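PDB 6G49: protein-glutamine gamma-glutamyltransferase from Pseudomonas aeruginosa PAO1, which displays transglutaminase activity in vitro, cross-linking protein glutamine and lysine side chains, and is critical for bacterial viability, possibly through a function linked to the cell wall. Local coordinates for residues Q70-A75 with H287-Y292; A265-G270 with V281-A286; A123-Q128 with S138-Q143. All coordinates share one frame; numbering follows the deposited sequence.

Contact 1 of 3, residues Q70-A75 with H287-Y292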
loop_
_atom_site.group_PDB
_atom_site.type_symbol
_atom_site.label_atom_id
_atom_site.label_comp_id
_atom_site.label_asym_id
_atom_site.label_seq_id
_atom_site.Cartn_x
_atom_site.Cartn_y
_atom_site.Cartn_z
ATOM N N GLN A 70 11.860 1.631 5.625
ATOM C CA GLN A 70 11.773 2.126 4.302
ATOM C C GLN A 70 11.406 1.020 3.287
ATOM O O GLN A 70 11.293 1.345 2.117
ATOM C CB GLN A 70 13.131 2.700 3.884
ATOM C CG GLN A 70 13.415 3.998 4.646
ATOM C CD GLN A 70 14.784 4.594 4.405
ATOM O OE1 GLN A 70 15.434 4.372 3.379
ATOM N NE2 GLN A 70 15.219 5.379 5.376
ATOM N N LEU A 71 11.352 -0.256 3.704
ATOM C CA LEU A 71 11.226 -1.361 2.783
ATOM C C LEU A 71 9.743 -1.632 2.487
ATOM O O LEU A 71 9.160 -2.658 2.857
ATOM C CB LEU A 71 11.906 -2.582 3.362
ATOM C CG LEU A 71 13.411 -2.420 3.573
ATOM C CD1 LEU A 71 13.967 -3.706 4.095
ATOM C CD2 LEU A 71 14.106 -2.011 2.287
ATOM N N TYR A 72 9.132 -0.653 1.849
ATOM C CA TYR A 72 7.772 -0.763 1.308
ATOM C C TYR A 72 7.841 -1.114 -0.167
ATOM O O TYR A 72 8.075 -0.264 -1.024
ATOM C CB TYR A 72 6.983 0.535 1.531
ATOM C CG TYR A 72 6.521 0.685 2.955
ATOM C CD1 TYR A 72 7.365 1.149 3.940
ATOM C CD2 TYR A 72 5.206 0.426 3.315
ATOM C CE1 TYR A 72 6.938 1.266 5.239
ATOM C CE2 TYR A 72 4.752 0.567 4.622
ATOM C CZ TYR A 72 5.637 1.007 5.591
ATOM O OH TYR A 72 5.175 1.168 6.857
ATOM N N TRP A 73 7.616 -2.391 -0.444
ATOM C CA TRP A 73 7.647 -2.979 -1.769
ATOM C C TRP A 73 6.285 -2.837 -2.450
ATOM O O TRP A 73 5.400 -3.659 -2.172
ATOM C CB TRP A 73 8.109 -4.438 -1.749
ATOM C CG TRP A 73 9.354 -4.691 -0.967
ATOM C CD1 TRP A 73 9.426 -5.168 0.299
ATOM C CD2 TRP A 73 10.716 -4.431 -1.373
ATOM N NE1 TRP A 73 10.738 -5.218 0.718
ATOM C CE2 TRP A 73 11.529 -4.783 -0.294
ATOM C CE3 TRP A 73 11.279 -3.938 -2.547
ATOM C CZ2 TRP A 73 12.920 -4.641 -0.347
ATOM C CZ3 TRP A 73 12.651 -3.801 -2.604
ATOM C CH2 TRP A 73 13.422 -4.182 -1.522
ATOM N N ARG A 74 6.102 -1.789 -3.251
ATOM C CA ARG A 74 4.826 -1.580 -3.959
ATOM C C ARG A 74 4.656 -2.669 -5.006
ATOM O O ARG A 74 5.578 -2.983 -5.773
ATOM C CB ARG A 74 4.675 -0.226 -4.657
ATOM C CG ARG A 74 3.333 -0.015 -5.367
ATOM C CD ARG A 74 3.179 1.356 -6.042
ATOM N NE ARG A 74 3.423 2.474 -5.150
ATOM C CZ ARG A 74 2.613 3.516 -5.007
ATOM N NH1 ARG A 74 1.597 3.659 -5.859
ATOM N NH2 ARG A 74 2.807 4.369 -4.012
ATOM N N ALA A 75 3.440 -3.251 -5.051
ATOM C CA ALA A 75 2.999 -4.126 -6.134
ATOM C C ALA A 75 1.969 -3.448 -7.006
ATOM O O ALA A 75 2.125 -3.378 -8.240
ATOM C CB ALA A 75 2.472 -5.420 -5.606
ATOM N N HIS A 287 1.498 -6.744 2.668
ATOM C CA HIS A 287 1.106 -5.563 3.426
ATOM C C HIS A 287 0.284 -4.638 2.530
ATOM O O HIS A 287 0.383 -4.678 1.336
ATOM C CB HIS A 287 2.360 -4.885 3.961
ATOM C CG HIS A 287 2.139 -3.922 5.064
ATOM N ND1 HIS A 287 1.489 -4.325 6.201
ATOM C CD2 HIS A 287 2.473 -2.625 5.202
ATOM C CE1 HIS A 287 1.447 -3.274 7.035
ATOM N NE2 HIS A 287 2.024 -2.200 6.441
ATOM N N ALA A 288 -0.499 -3.808 3.195
ATOM C CA ALA A 288 -1.339 -2.796 2.567
ATOM C C ALA A 288 -1.240 -1.512 3.356
ATOM O O ALA A 288 -1.226 -1.529 4.603
ATOM C CB ALA A 288 -2.765 -3.256 2.481
ATOM N N TRP A 289 -1.115 -0.385 2.646
ATOM C CA TRP A 289 -1.006 0.900 3.222
ATOM C C TRP A 289 -1.805 1.908 2.362
ATOM O O TRP A 289 -2.633 1.487 1.531
ATOM C CB TRP A 289 0.443 1.301 3.486
ATOM C CG TRP A 289 1.337 1.348 2.279
ATOM C CD1 TRP A 289 1.773 2.455 1.612
ATOM C CD2 TRP A 289 2.039 0.232 1.688
ATOM N NE1 TRP A 289 2.616 2.107 0.588
ATOM C CE2 TRP A 289 2.814 0.757 0.620
ATOM C CE3 TRP A 289 2.042 -1.157 1.883
ATOM C CZ2 TRP A 289 3.628 -0.046 -0.190
ATOM C CZ3 TRP A 289 2.866 -1.930 1.096
ATOM C CH2 TRP A 289 3.618 -1.383 0.056
ATOM N N VAL A 290 -1.559 3.188 2.592
ATOM C CA VAL A 290 -2.387 4.264 1.982
ATOM C C VAL A 290 -1.456 5.276 1.315
ATOM O O VAL A 290 -0.356 5.559 1.764
ATOM C CB VAL A 290 -3.285 4.926 3.040
ATOM C CG1 VAL A 290 -4.074 6.119 2.466
ATOM C CG2 VAL A 290 -4.223 3.903 3.638
ATOM N N GLU A 291 -1.964 5.906 0.258
ATOM C CA GLU A 291 -1.409 7.209 -0.194
ATOM C C GLU A 291 -2.572 8.145 -0.475
ATOM O O GLU A 291 -3.673 7.724 -0.924
ATOM C CB GLU A 291 -0.430 7.069 -1.360
ATOM C CG GLU A 291 -1.016 6.488 -2.613
ATOM C CD GLU A 291 0.015 6.196 -3.695
ATOM O OE1 GLU A 291 -0.372 5.756 -4.781
ATOM O OE2 GLU A 291 1.210 6.384 -3.429
ATOM N N TYR A 292 -2.312 9.420 -0.226
ATOM C CA TYR A 292 -3.300 10.455 -0.429
ATOM C C TYR A 292 -2.638 11.610 -1.188
ATOM O O TYR A 292 -1.419 11.836 -1.133
ATOM C CB TYR A 292 -3.919 10.907 0.894
ATOM C CG TYR A 292 -2.998 11.672 1.817
ATOM C CD1 TYR A 292 -2.018 11.030 2.581
ATOM C CD2 TYR A 292 -3.020 13.049 1.828
ATOM C CE1 TYR A 292 -1.118 11.778 3.341
ATOM C CE2 TYR A 292 -2.137 13.787 2.609
ATOM C CZ TYR A 292 -1.193 13.153 3.356
ATOM O OH TYR A 292 -0.390 13.973 4.095
HETATM O O HOH W 1 4.769 2.962 -1.807
#

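Contact 2 of 3, residues A265-G270 with V281-A286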
loop_
_atom_site.group_PDB
_atom_site.type_symbol
_atom_site.label_atom_id
_atom_site.label_comp_id
_atom_site.label_asym_id
_atom_site.label_seq_id
_atom_site.Cartn_x
_atom_site.Cartn_y
_atom_site.Cartn_z
ATOM N N ALA A 265 -0.952 -1.898 -2.205
ATOM C CA ALA A 265 -0.730 -3.267 -1.800
ATOM C C ALA A 265 0.662 -3.712 -2.268
ATOM O O ALA A 265 1.133 -3.340 -3.338
ATOM C CB ALA A 265 -1.745 -4.173 -2.418
ATOM N N GLY A 266 1.281 -4.539 -1.455
ATOM C CA GLY A 266 2.616 -5.076 -1.764
ATOM C C GLY A 266 3.133 -5.860 -0.591
ATOM O O GLY A 266 2.419 -6.663 -0.029
ATOM N N TYR A 267 4.389 -5.606 -0.229
ATOM C CA TYR A 267 5.030 -6.295 0.865
ATOM C C TYR A 267 5.770 -5.242 1.690
ATOM O O TYR A 267 6.142 -4.201 1.136
ATOM C CB TYR A 267 6.032 -7.335 0.346
ATOM C CG TYR A 267 5.401 -8.428 -0.462
ATOM C CD1 TYR A 267 5.099 -8.256 -1.806
ATOM C CD2 TYR A 267 4.981 -9.587 0.174
ATOM C CE1 TYR A 267 4.439 -9.246 -2.533
ATOM C CE2 TYR A 267 4.310 -10.575 -0.538
ATOM C CZ TYR A 267 4.025 -10.384 -1.876
ATOM O OH TYR A 267 3.377 -11.372 -2.553
ATOM N N GLN A 268 6.002 -5.537 2.970
ATOM C CA GLN A 268 6.791 -4.625 3.789
ATOM C C GLN A 268 7.832 -5.473 4.530
ATOM O O GLN A 268 7.432 -6.361 5.257
ATOM C CB GLN A 268 5.928 -3.798 4.735
ATOM C CG GLN A 268 6.612 -2.561 5.260
ATOM C CD GLN A 268 7.753 -2.776 6.221
ATOM O OE1 GLN A 268 7.731 -3.708 6.989
ATOM N NE2 GLN A 268 8.704 -1.844 6.209
ATOM N N GLY A 269 9.087 -5.044 4.391
ATOM C CA GLY A 269 10.163 -5.613 5.187
ATOM C C GLY A 269 10.941 -6.637 4.396
ATOM O O GLY A 269 11.368 -6.428 3.286
ATOM N N GLY A 270 11.213 -7.746 5.064
ATOM C CA GLY A 270 12.003 -8.813 4.495
ATOM C C GLY A 270 12.908 -9.435 5.546
ATOM O O GLY A 270 13.073 -8.912 6.627
ATOM N N VAL A 281 11.830 -12.042 0.882
ATOM C CA VAL A 281 10.495 -11.496 1.183
ATOM C C VAL A 281 9.515 -12.643 0.969
ATOM O O VAL A 281 9.365 -13.125 -0.179
ATOM C CB VAL A 281 10.202 -10.255 0.327
ATOM C CG1 VAL A 281 8.828 -9.714 0.720
ATOM C CG2 VAL A 281 11.244 -9.186 0.529
ATOM N N HIS A 282 8.903 -13.077 2.056
ATOM C CA HIS A 282 7.910 -14.175 1.981
ATOM C C HIS A 282 6.496 -13.611 1.909
ATOM O O HIS A 282 6.258 -12.439 2.190
ATOM C CB HIS A 282 8.082 -15.080 3.198
ATOM C CG HIS A 282 9.400 -15.777 3.242
ATOM N ND1 HIS A 282 10.500 -15.200 3.875
ATOM C CD2 HIS A 282 9.762 -17.008 2.803
ATOM C CE1 HIS A 282 11.503 -16.081 3.817
ATOM N NE2 HIS A 282 11.103 -17.191 3.166
ATOM N N GLN A 283 5.542 -14.515 1.657
ATOM C CA GLN A 283 4.144 -14.092 1.543
ATOM C C GLN A 283 3.688 -13.494 2.862
ATOM O O GLN A 283 2.794 -12.581 2.858
ATOM C CB GLN A 283 3.237 -15.238 1.066
ATOM C CG GLN A 283 3.490 -15.704 -0.340
ATOM C CD GLN A 283 3.423 -14.645 -1.414
ATOM O OE1 GLN A 283 2.837 -13.572 -1.169
ATOM N NE2 GLN A 283 3.916 -14.981 -2.601
ATOM N N PHE A 284 4.215 -13.907 4.026
ATOM C CA PHE A 284 3.791 -13.354 5.289
ATOM C C PHE A 284 4.136 -11.872 5.434
ATOM O O PHE A 284 3.617 -11.227 6.391
ATOM C CB PHE A 284 4.275 -14.179 6.495
ATOM C CG PHE A 284 5.769 -14.386 6.640
ATOM C CD1 PHE A 284 6.656 -13.357 6.863
ATOM C CD2 PHE A 284 6.303 -15.666 6.501
ATOM C CE1 PHE A 284 8.013 -13.592 7.004
ATOM C CE2 PHE A 284 7.674 -15.893 6.630
ATOM C CZ PHE A 284 8.520 -14.854 6.865
ATOM N N ASP A 285 5.021 -11.360 4.586
ATOM C CA ASP A 285 5.371 -9.944 4.572
ATOM C C ASP A 285 4.365 -9.124 3.744
ATOM O O ASP A 285 4.566 -7.886 3.603
ATOM C CB ASP A 285 6.763 -9.743 4.023
ATOM C CG ASP A 285 7.862 -10.308 4.918
ATOM O OD1 ASP A 285 7.712 -10.176 6.135
ATOM O OD2 ASP A 285 8.770 -10.981 4.385
ATOM N N ALA A 286 3.318 -9.734 3.206
ATOM C CA ALA A 286 2.294 -9.010 2.400
ATOM C C ALA A 286 1.690 -7.916 3.276
ATOM O O ALA A 286 1.448 -8.085 4.490
ATOM C CB ALA A 286 1.249 -9.921 1.867
HETATM O O HOH W 2 9.411 -8.231 7.368
#

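Contact 3 of 3, residues A123-Q128 with S138-Q143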
loop_
_atom_site.group_PDB
_atom_site.type_symbol
_atom_site.label_atom_id
_atom_site.label_comp_id
_atom_site.label_asym_id
_atom_site.label_seq_id
_atom_site.Cartn_x
_atom_site.Cartn_y
_atom_site.Cartn_z
ATOM N N ALA A 123 8.641 -3.360 -6.295
ATOM C CA ALA A 123 9.745 -2.419 -6.215
ATOM C C ALA A 123 9.399 -1.309 -5.243
ATOM O O ALA A 123 8.219 -0.926 -5.118
ATOM C CB ALA A 123 10.022 -1.813 -7.577
ATOM N N LEU A 124 10.427 -0.699 -4.653
ATOM C CA LEU A 124 10.241 0.529 -3.868
ATOM C C LEU A 124 9.826 1.662 -4.810
ATOM O O LEU A 124 10.319 1.831 -5.924
ATOM C CB LEU A 124 11.549 0.927 -3.180
ATOM C CG LEU A 124 12.249 -0.127 -2.336
ATOM C CD1 LEU A 124 13.580 0.433 -1.874
ATOM C CD2 LEU A 124 11.417 -0.567 -1.115
ATOM N N ASP A 125 8.857 2.459 -4.346
ATOM C CA ASP A 125 8.403 3.634 -5.100
ATOM C C ASP A 125 9.550 4.661 -5.131
ATOM O O ASP A 125 10.371 4.691 -4.235
ATOM C CB ASP A 125 7.139 4.200 -4.418
ATOM C CG ASP A 125 6.213 5.031 -5.281
ATOM O OD1 ASP A 125 6.061 4.714 -6.455
ATOM O OD2 ASP A 125 5.602 5.981 -4.721
ATOM N N VAL A 126 9.664 5.484 -6.216
ATOM C CA VAL A 126 9.120 5.314 -7.530
ATOM C C VAL A 126 10.182 4.544 -8.331
ATOM O O VAL A 126 11.367 4.957 -8.354
ATOM C CB VAL A 126 8.832 6.664 -8.202
ATOM C CG1 VAL A 126 8.524 6.495 -9.670
ATOM C CG2 VAL A 126 7.679 7.371 -7.506
ATOM N N ALA A 127 9.754 3.492 -9.005
ATOM C CA ALA A 127 10.676 2.548 -9.609
ATOM C C ALA A 127 10.792 2.738 -11.117
ATOM O O ALA A 127 9.850 3.058 -11.840
ATOM C CB ALA A 127 10.261 1.124 -9.350
ATOM N N GLN A 128 12.014 2.409 -11.594
ATOM C CA GLN A 128 12.347 2.167 -12.999
ATOM C C GLN A 128 13.084 0.819 -13.104
ATOM O O GLN A 128 13.804 0.468 -12.154
ATOM C CB GLN A 128 13.266 3.274 -13.537
ATOM C CG GLN A 128 12.703 4.660 -13.337
ATOM C CD GLN A 128 11.659 5.018 -14.350
ATOM O OE1 GLN A 128 11.985 5.735 -15.297
ATOM N NE2 GLN A 128 10.403 4.570 -14.141
ATOM N N SER A 138 0.199 4.938 -14.344
ATOM C CA SER A 138 -0.233 6.211 -13.835
ATOM C C SER A 138 -0.362 6.213 -12.303
ATOM O O SER A 138 -0.242 7.281 -11.718
ATOM C CB SER A 138 -1.584 6.646 -14.464
ATOM O OG SER A 138 -2.509 5.582 -14.637
ATOM N N ASP A 139 -0.547 5.027 -11.684
ATOM C CA ASP A 139 -0.654 4.907 -10.233
ATOM C C ASP A 139 0.693 4.471 -9.610
ATOM O O ASP A 139 0.706 3.946 -8.462
ATOM C CB ASP A 139 -1.779 3.948 -9.865
ATOM C CG ASP A 139 -1.489 2.501 -10.228
ATOM O OD1 ASP A 139 -0.590 2.300 -11.126
ATOM O OD2 ASP A 139 -2.161 1.591 -9.693
ATOM N N PHE A 140 1.786 4.598 -10.388
ATOM C CA PHE A 140 3.165 4.381 -9.924
ATOM C C PHE A 140 3.392 2.916 -9.563
ATOM O O PHE A 140 4.233 2.643 -8.743
ATOM C CB PHE A 140 3.485 5.288 -8.743
ATOM C CG PHE A 140 3.347 6.753 -9.077
ATOM C CD1 PHE A 140 4.351 7.399 -9.767
ATOM C CD2 PHE A 140 2.170 7.445 -8.832
ATOM C CE1 PHE A 140 4.201 8.713 -10.199
ATOM C CE2 PHE A 140 2.028 8.752 -9.261
ATOM C CZ PHE A 140 3.043 9.382 -9.929
ATOM N N HIS A 141 2.708 1.987 -10.202
ATOM C CA HIS A 141 3.061 0.575 -10.086
ATOM C C HIS A 141 3.574 0.096 -11.446
ATOM O O HIS A 141 3.250 0.659 -12.473
ATOM C CB HIS A 141 1.859 -0.255 -9.598
ATOM C CG HIS A 141 1.044 -0.883 -10.666
ATOM N ND1 HIS A 141 0.096 -0.176 -11.355
ATOM C CD2 HIS A 141 0.981 -2.143 -11.146
ATOM C CE1 HIS A 141 -0.483 -0.975 -12.244
ATOM N NE2 HIS A 141 0.048 -2.193 -12.155
ATOM N N LEU A 142 4.364 -0.973 -11.389
ATOM C CA LEU A 142 4.995 -1.567 -12.560
ATOM C C LEU A 142 4.112 -2.694 -13.116
ATOM O O LEU A 142 3.865 -3.675 -12.452
ATOM C CB LEU A 142 6.354 -2.136 -12.093
ATOM C CG LEU A 142 7.391 -1.140 -11.610
ATOM C CD1 LEU A 142 8.533 -1.898 -10.968
ATOM C CD2 LEU A 142 7.888 -0.286 -12.753
ATOM N N GLN A 143 3.630 -2.519 -14.352
ATOM C CA GLN A 143 2.762 -3.464 -15.007
ATOM C C GLN A 143 3.575 -4.106 -16.140
ATOM O O GLN A 143 4.038 -3.393 -17.052
ATOM C CB GLN A 143 1.501 -2.783 -15.563
ATOM C CG GLN A 143 0.478 -3.777 -16.165
ATOM C CD GLN A 143 -0.587 -4.299 -15.190
ATOM O OE1 GLN A 143 -0.630 -4.010 -13.972
ATOM N NE2 GLN A 143 -1.501 -5.120 -15.711
HETATM O O HOH W 3 7.059 2.529 -8.263
#

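Contact 1 of 3, residues Q70-A75 with H287-Y292
Tyr72 packs edge-on against the face of Trp289 where residues 72-75 run at 88° to residues 287-292. This is the transglutaminase-like fold: strand 286-294 lies between helix 243-256, with the nucleophile Cys243 (by similarity), and the residues of strand 72-81. The aromatic pair is the tight part. It is an edge-to-face stack, with planes at 78° and centroids 4.9 Å apart. Tyr72 CD2 comes down over the middle of the indole, 3.6 Å from Trp289 CD2. The edge of the indole is met too: Trp289 CH2 lies 3.6 Å from Trp73 O.

Beside the stack, Tyr72 CE2 touches His287 CD2, at the rim of the imidazole. Tyr72 OH and His287 NE2 both hydrogen-bond to Asp303 OD2. His287 and Asp303 are active-site residues by similarity, so Tyr72 probably helps to position the acid of the triad.

The other side of the contact is polar and includes a water. In the conformer given, Arg74 grips Glu291 end-on with two nitrogens: Arg74 NH2 lies 2.6 Å from Glu291 OE2 and Arg74 NH1 3.1 Å from Glu291 OE1. The two groups are not coplanar. Their planes are 48° apart, and NH2 meets OE2 from above the carboxylate plane. Glu291 also forms salt bridges with Arg164 and Arg262, which would favour its charged form. Water 1 links the two parts: it accepts from Arg74 NH2 and, weakly, from Trp289 NE1, at 3.3 Å from that nitrogen.

Contact 2 of 3, residues A265-G270 with V281-A286
Tyr267 CG is anti to the carbonyl carbon, beside the backbone N (chi1 -63°), and its partner Gln283 has a chain bent at chi2 (-55°). With these torsions the phenol oxygen and the amide oxygen meet: Tyr267 OH donates to Gln283 OE1 at 2.7 Å. The amide oxygen lies at the edge of the ring, near its plane. The amide plane itself is turned 58° from the ring.

The rest of the tyrosine meets both apolar and backbone atoms. Val281 CG1 lies 3.7 Å from Tyr267 CB and also touches CG. Tyr267 CD2 lies against the backbone N of Ala286, at 3.5 Å, and Tyr267 CE2 meets Ala286 CB. Beyond this pair of segments, the Tyr267 ring makes an edge-to-face pair with Phe122.

The backbones form an antiparallel bridge, with Tyr267 and Ala286 as a non-hydrogen-bonded pair. Strand 278-282 ends here in a short 3-10 turn, and the chain then enters strand 286-294 with the active-site His287 (by similarity). Gln268 N donates to Asp285 O at 2.8 Å. The same oxygen has a CH...O contact with Tyr267 CA.

Asp285 ties the turn together. Its OD2 accepts from His282 N at 3.1 Å, on the anti side and out of the carboxylate plane. Its OD1 accepts a hydrogen bond from water 2. That water in turn accepts from Gly270 N at 3.0 Å, so it joins the carboxylate to the backbone of the other segment. Gly269 and Gly270 both have positive phi. Here the chain runs close to Val281, whose CG2 methyl lies 4.1 Å from Gly270 CA.

Contact 3 of 3, residues A123-Q128 with S138-Q143
Phe140 lies against Asp125 and Val126, where the chain passes from strand 120-124 of one antiparallel sheet to strand 127-129 of the other. A cis peptide bond before Val126 lies in this link. Strand 142-144 follows just after Phe140 and pairs with strand 120-124.

Followed outward, Phe140 first meets Asp125. Phe140 CB is 3.5 Å from Asp125 OD1, in the conformer given. Chi1 (-60°) then sets Phe140 CG beside its own backbone N, anti to the carbonyl carbon. From there, ring atom CD1 meets Val126 CG2 at 4.0 Å. The methyl approaches obliquely. The ring also touches Trp100 and has a cation-pi contact with Arg164, which lies outside both segments. Arg164 is also the salt-bridge partner of Asp125 OD2, so one arginine holds a residue from each segment.

Leu142 makes the second apolar patch. Its CD1 touches two alanine methyls, 3.7 Å from Ala123 CB and 3.8 Å from Ala127 CB. Its CD2 lies near Ala127 O. Leu142 thus meets Ala123, next to the last residue of one strand, and Ala127, the first of the next. Leu136 and Thr134 of strand 134-136 pack on it as well.

No direct hydrogen bond joins the two segments. Water 3 bridges them instead: it accepts from Ala127 N at 3.0 Å and lies within bonding distance of Asp125 OD1 and Phe140 O.

The residue after Phe140, His141, is gripped at both nitrogens, nearly in its ring plane. His141 ND1 donates to the syn lone pair of Asp139 OD1 at 2.6 Å, and His141 NE2 donates to Gln143 OE1 at 2.7 Å.

In the fold
Contact 1 is central, close to the middle of the chain. Contact 2 lies about 10 Å from it and contact 3 about 11 Å, centre to centre; contacts 2 and 3 are about 16 Å apart and do not touch. Strand 72-81 links all three, pairing with strand 267-268 towards contact 2 and with strand 120-124 towards contact 3. Along the chain, contact 3 closes before contact 2 opens, and both are nested within the loop closed by contact 1. Contact 3 belongs to the TgpA N-terminal part and contact 2 to the transglutaminase-like part. Contact 1 joins these two parts, beside the active-site His287 (by similarity), in one periplasmic unit.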